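PDB 1G0D: protein-glutamine gamma-glutamyltransferase 2 from Pagrus major, which catalyses, with calcium as cofactor, the cross-linking of protein-bound glutamine to lysine or other primary amines, and probably also binds GTP. Local coordinates for residues A603-V613 / L661-L670. Numbering follows the deposited sequence.
Sequences AYVSFTNPLPV and LLVDFDSDRL
Ala603, Val605 and Phe607 face Leu661, Val663 and Phe665 across the core of the C-terminal Ig-like beta sandwich. The strands belong to different sheets and run the same way, 9.7 Å apart at 39°. No hydrogen bond joins the segments. Ala603 CB meets Leu661 CD2 at 3.8 Å. Val605 and Val663 touch more loosely through their methyls. Phe607 then turns its edge onto the face of Phe665, a T-shaped stack with planes at 58°. Phe607 CE2 lies over the centre of the Phe665 ring. On the far side of CZ, Phe607 CE1 lies 3.5 Å from Leu670 CD1, which also meets Pro610 CD.

Beyond the strands, Leu611 CD2 packs on Arg669 CB at 3.6 Å. Val613 CG2 lies over one face of the Arg669 guanidinium, 3.3 Å from Arg669 NH1, while Arg669 NH2 is hydrogen-bonded to Tyr546 OH. Asn609 shapes its loop: Asn609 OD1 takes Leu611 N in an Asx turn (2.7 Å), and ND2 gives to Val613 O and Ala640 O.

Strand 601-608 lies between strands 588-590 and 644-651, strand 659-666 between 619-624 and 673-682. Phe620 also meets the Phe665 ring.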
loop_
_atom_site.group_PDB
_atom_site.type_symbol
_atom_site.label_atom_id
_atom_site.label_comp_id
_atom_site.label_asym_id
_atom_site.label_seq_id
_atom_site.Cartn_x
_atom_site.Cartn_y
_atom_site.Cartn_z
ATOM N N ALA A 603 10.796 -11.190 -23.832
ATOM C CA ALA A 603 11.368 -10.943 -22.513
ATOM C C ALA A 603 11.955 -12.268 -22.042
ATOM O O ALA A 603 11.373 -13.337 -22.260
ATOM C CB ALA A 603 10.270 -10.466 -21.543
ATOM N N TYR A 604 13.098 -12.175 -21.373
ATOM C CA TYR A 604 13.850 -13.326 -20.902
ATOM C C TYR A 604 14.155 -13.294 -19.422
ATOM O O TYR A 604 14.805 -12.371 -18.947
ATOM C CB TYR A 604 15.186 -13.388 -21.629
ATOM C CG TYR A 604 15.049 -13.559 -23.113
ATOM C CD1 TYR A 604 14.950 -12.459 -23.954
ATOM C CD2 TYR A 604 14.970 -14.834 -23.679
ATOM C CE1 TYR A 604 14.763 -12.625 -25.328
ATOM C CE2 TYR A 604 14.784 -15.010 -25.040
ATOM C CZ TYR A 604 14.675 -13.906 -25.865
ATOM O OH TYR A 604 14.433 -14.091 -27.211
ATOM N N VAL A 605 13.725 -14.309 -18.688
ATOM C CA VAL A 605 14.034 -14.337 -17.270
ATOM C C VAL A 605 14.826 -15.610 -16.970
ATOM O O VAL A 605 14.592 -16.650 -17.573
ATOM C CB VAL A 605 12.730 -14.196 -16.427
ATOM C CG1 VAL A 605 11.577 -14.815 -17.160
ATOM C CG2 VAL A 605 12.936 -14.732 -15.037
ATOM N N SER A 606 15.796 -15.502 -16.069
ATOM C CA SER A 606 16.653 -16.633 -15.735
ATOM C C SER A 606 17.322 -16.543 -14.361
ATOM O O SER A 606 17.629 -15.458 -13.893
ATOM C CB SER A 606 17.758 -16.722 -16.784
ATOM O OG SER A 606 18.973 -16.153 -16.308
ATOM N N PHE A 607 17.569 -17.682 -13.718
ATOM C CA PHE A 607 18.259 -17.693 -12.420
ATOM C C PHE A 607 18.899 -19.054 -12.169
ATOM O O PHE A 607 18.756 -19.970 -12.964
ATOM C CB PHE A 607 17.309 -17.266 -11.256
ATOM C CG PHE A 607 16.531 -18.397 -10.603
ATOM C CD1 PHE A 607 16.935 -18.915 -9.375
ATOM C CD2 PHE A 607 15.348 -18.877 -11.172
ATOM C CE1 PHE A 607 16.179 -19.887 -8.718
ATOM C CE2 PHE A 607 14.581 -19.850 -10.526
ATOM C CZ PHE A 607 15.006 -20.353 -9.289
ATOM N N THR A 608 19.645 -19.161 -11.080
ATOM C CA THR A 608 20.302 -20.409 -10.731
ATOM C C THR A 608 19.840 -20.906 -9.377
ATOM O O THR A 608 19.933 -20.199 -8.395
ATOM C CB THR A 608 21.839 -20.239 -10.670
ATOM O OG1 THR A 608 22.365 -20.065 -11.991
ATOM C CG2 THR A 608 22.477 -21.466 -10.063
ATOM N N ASN A 609 19.339 -22.128 -9.333
ATOM C CA ASN A 609 18.905 -22.738 -8.087
ATOM C C ASN A 609 20.023 -22.676 -7.026
ATOM O O ASN A 609 21.067 -23.287 -7.188
ATOM C CB ASN A 609 18.553 -24.188 -8.370
ATOM C CG ASN A 609 17.997 -24.894 -7.176
ATOM O OD1 ASN A 609 17.871 -24.307 -6.104
ATOM N ND2 ASN A 609 17.656 -26.170 -7.350
ATOM N N PRO A 610 19.831 -21.908 -5.942
ATOM C CA PRO A 610 20.861 -21.815 -4.896
ATOM C C PRO A 610 20.671 -22.962 -3.878
ATOM O O PRO A 610 21.444 -23.133 -2.923
ATOM C CB PRO A 610 20.580 -20.464 -4.253
ATOM C CG PRO A 610 19.104 -20.389 -4.290
ATOM C CD PRO A 610 18.670 -21.072 -5.604
ATOM N N LEU A 611 19.612 -23.732 -4.098
ATOM C CA LEU A 611 19.267 -24.850 -3.248
ATOM C C LEU A 611 19.856 -26.166 -3.764
ATOM O O LEU A 611 19.795 -26.483 -4.950
ATOM C CB LEU A 611 17.746 -24.962 -3.174
ATOM C CG LEU A 611 17.058 -24.451 -1.923
ATOM C CD1 LEU A 611 17.564 -23.098 -1.558
ATOM C CD2 LEU A 611 15.569 -24.475 -2.165
ATOM N N PRO A 612 20.447 -26.948 -2.863
ATOM C CA PRO A 612 21.020 -28.226 -3.272
ATOM C C PRO A 612 19.871 -29.241 -3.322
ATOM O O PRO A 612 20.036 -30.416 -3.016
ATOM C CB PRO A 612 22.021 -28.528 -2.164
ATOM C CG PRO A 612 21.409 -27.875 -0.938
ATOM C CD PRO A 612 20.610 -26.693 -1.420
ATOM N N VAL A 613 18.699 -28.760 -3.716
ATOM C CA VAL A 613 17.506 -29.583 -3.805
ATOM C C VAL A 613 16.843 -29.224 -5.106
ATOM O O VAL A 613 16.997 -28.119 -5.589
ATOM C CB VAL A 613 16.477 -29.218 -2.712
ATOM C CG1 VAL A 613 15.657 -30.421 -2.350
ATOM C CG2 VAL A 613 17.168 -28.655 -1.494
ATOM N N LEU A 661 8.824 -4.010 -16.019
ATOM C CA LEU A 661 8.344 -5.384 -16.166
ATOM C C LEU A 661 8.690 -6.074 -14.889
ATOM O O LEU A 661 9.855 -6.055 -14.451
ATOM C CB LEU A 661 8.996 -6.081 -17.353
ATOM C CG LEU A 661 8.518 -7.503 -17.621
ATOM C CD1 LEU A 661 7.035 -7.539 -17.947
ATOM C CD2 LEU A 661 9.355 -8.088 -18.757
ATOM N N LEU A 662 7.650 -6.643 -14.279
ATOM C CA LEU A 662 7.759 -7.330 -12.987
ATOM C C LEU A 662 7.610 -8.852 -13.107
ATOM O O LEU A 662 6.800 -9.368 -13.884
ATOM C CB LEU A 662 6.702 -6.793 -12.005
ATOM C CG LEU A 662 6.852 -5.402 -11.392
ATOM C CD1 LEU A 662 6.992 -4.323 -12.447
ATOM C CD2 LEU A 662 5.616 -5.130 -10.608
ATOM N N VAL A 663 8.422 -9.573 -12.345
ATOM C CA VAL A 663 8.370 -11.014 -12.375
ATOM C C VAL A 663 8.547 -11.670 -11.001
ATOM O O VAL A 663 9.375 -11.262 -10.165
ATOM C CB VAL A 663 9.433 -11.566 -13.361
ATOM C CG1 VAL A 663 9.347 -13.064 -13.435
ATOM C CG2 VAL A 663 9.208 -10.975 -14.731
ATOM N N ASP A 664 7.718 -12.690 -10.796
ATOM C CA ASP A 664 7.714 -13.508 -9.607
ATOM C C ASP A 664 7.970 -14.997 -9.952
ATOM O O ASP A 664 7.513 -15.507 -10.975
ATOM C CB ASP A 664 6.363 -13.374 -8.919
ATOM C CG ASP A 664 6.177 -14.388 -7.819
ATOM O OD1 ASP A 664 6.684 -14.156 -6.693
ATOM O OD2 ASP A 664 5.533 -15.429 -8.082
ATOM N N PHE A 665 8.724 -15.684 -9.101
ATOM C CA PHE A 665 8.978 -17.123 -9.275
ATOM C C PHE A 665 8.696 -17.895 -7.986
ATOM O O PHE A 665 9.220 -17.558 -6.908
ATOM C CB PHE A 665 10.432 -17.421 -9.710
ATOM C CG PHE A 665 10.780 -18.907 -9.706
ATOM C CD1 PHE A 665 10.484 -19.722 -10.806
ATOM C CD2 PHE A 665 11.343 -19.505 -8.577
ATOM C CE1 PHE A 665 10.740 -21.115 -10.766
ATOM C CE2 PHE A 665 11.597 -20.882 -8.540
ATOM C CZ PHE A 665 11.294 -21.684 -9.630
ATOM N N ASP A 666 7.857 -18.924 -8.101
ATOM C CA ASP A 666 7.555 -19.779 -6.956
ATOM C C ASP A 666 7.778 -21.257 -7.275
ATOM O O ASP A 666 7.597 -21.714 -8.414
ATOM C CB ASP A 666 6.124 -19.585 -6.439
ATOM C CG ASP A 666 5.937 -20.163 -5.030
ATOM O OD1 ASP A 666 4.865 -20.749 -4.771
ATOM O OD2 ASP A 666 6.858 -20.031 -4.185
ATOM N N SER A 667 8.167 -21.996 -6.243
ATOM C CA SER A 667 8.444 -23.404 -6.392
ATOM C C SER A 667 8.193 -23.977 -5.025
ATOM O O SER A 667 8.003 -23.211 -4.080
ATOM C CB SER A 667 9.908 -23.585 -6.753
ATOM O OG SER A 667 10.706 -23.047 -5.712
ATOM N N ASP A 668 8.213 -25.307 -4.921
ATOM C CA ASP A 668 7.987 -25.991 -3.640
ATOM C C ASP A 668 9.004 -25.591 -2.577
ATOM O O ASP A 668 8.623 -25.225 -1.468
ATOM C CB ASP A 668 8.014 -27.523 -3.809
ATOM C CG ASP A 668 9.323 -28.031 -4.389
ATOM O OD1 ASP A 668 9.536 -29.262 -4.356
ATOM O OD2 ASP A 668 10.134 -27.216 -4.882
ATOM N N ARG A 669 10.284 -25.631 -2.933
ATOM C CA ARG A 669 11.345 -25.299 -2.014
ATOM C C ARG A 669 11.894 -23.878 -2.115
ATOM O O ARG A 669 12.557 -23.408 -1.178
ATOM C CB ARG A 669 12.474 -26.303 -2.184
ATOM C CG ARG A 669 11.983 -27.736 -2.132
ATOM C CD ARG A 669 11.717 -28.184 -0.701
ATOM N NE ARG A 669 12.878 -28.892 -0.177
ATOM C CZ ARG A 669 13.874 -28.298 0.479
ATOM N NH1 ARG A 669 14.913 -29.015 0.931
ATOM N NH2 ARG A 669 13.822 -26.981 0.700
ATOM N N LEU A 670 11.657 -23.200 -3.242
ATOM C CA LEU A 670 12.119 -21.804 -3.413
ATOM C C LEU A 670 10.928 -20.905 -3.621
ATOM O O LEU A 670 10.233 -20.986 -4.656
ATOM C CB LEU A 670 13.030 -21.639 -4.610
ATOM C CG LEU A 670 14.413 -21.031 -4.379
ATOM C CD1 LEU A 670 14.744 -20.124 -5.531
ATOM C CD2 LEU A 670 14.498 -20.305 -3.087
#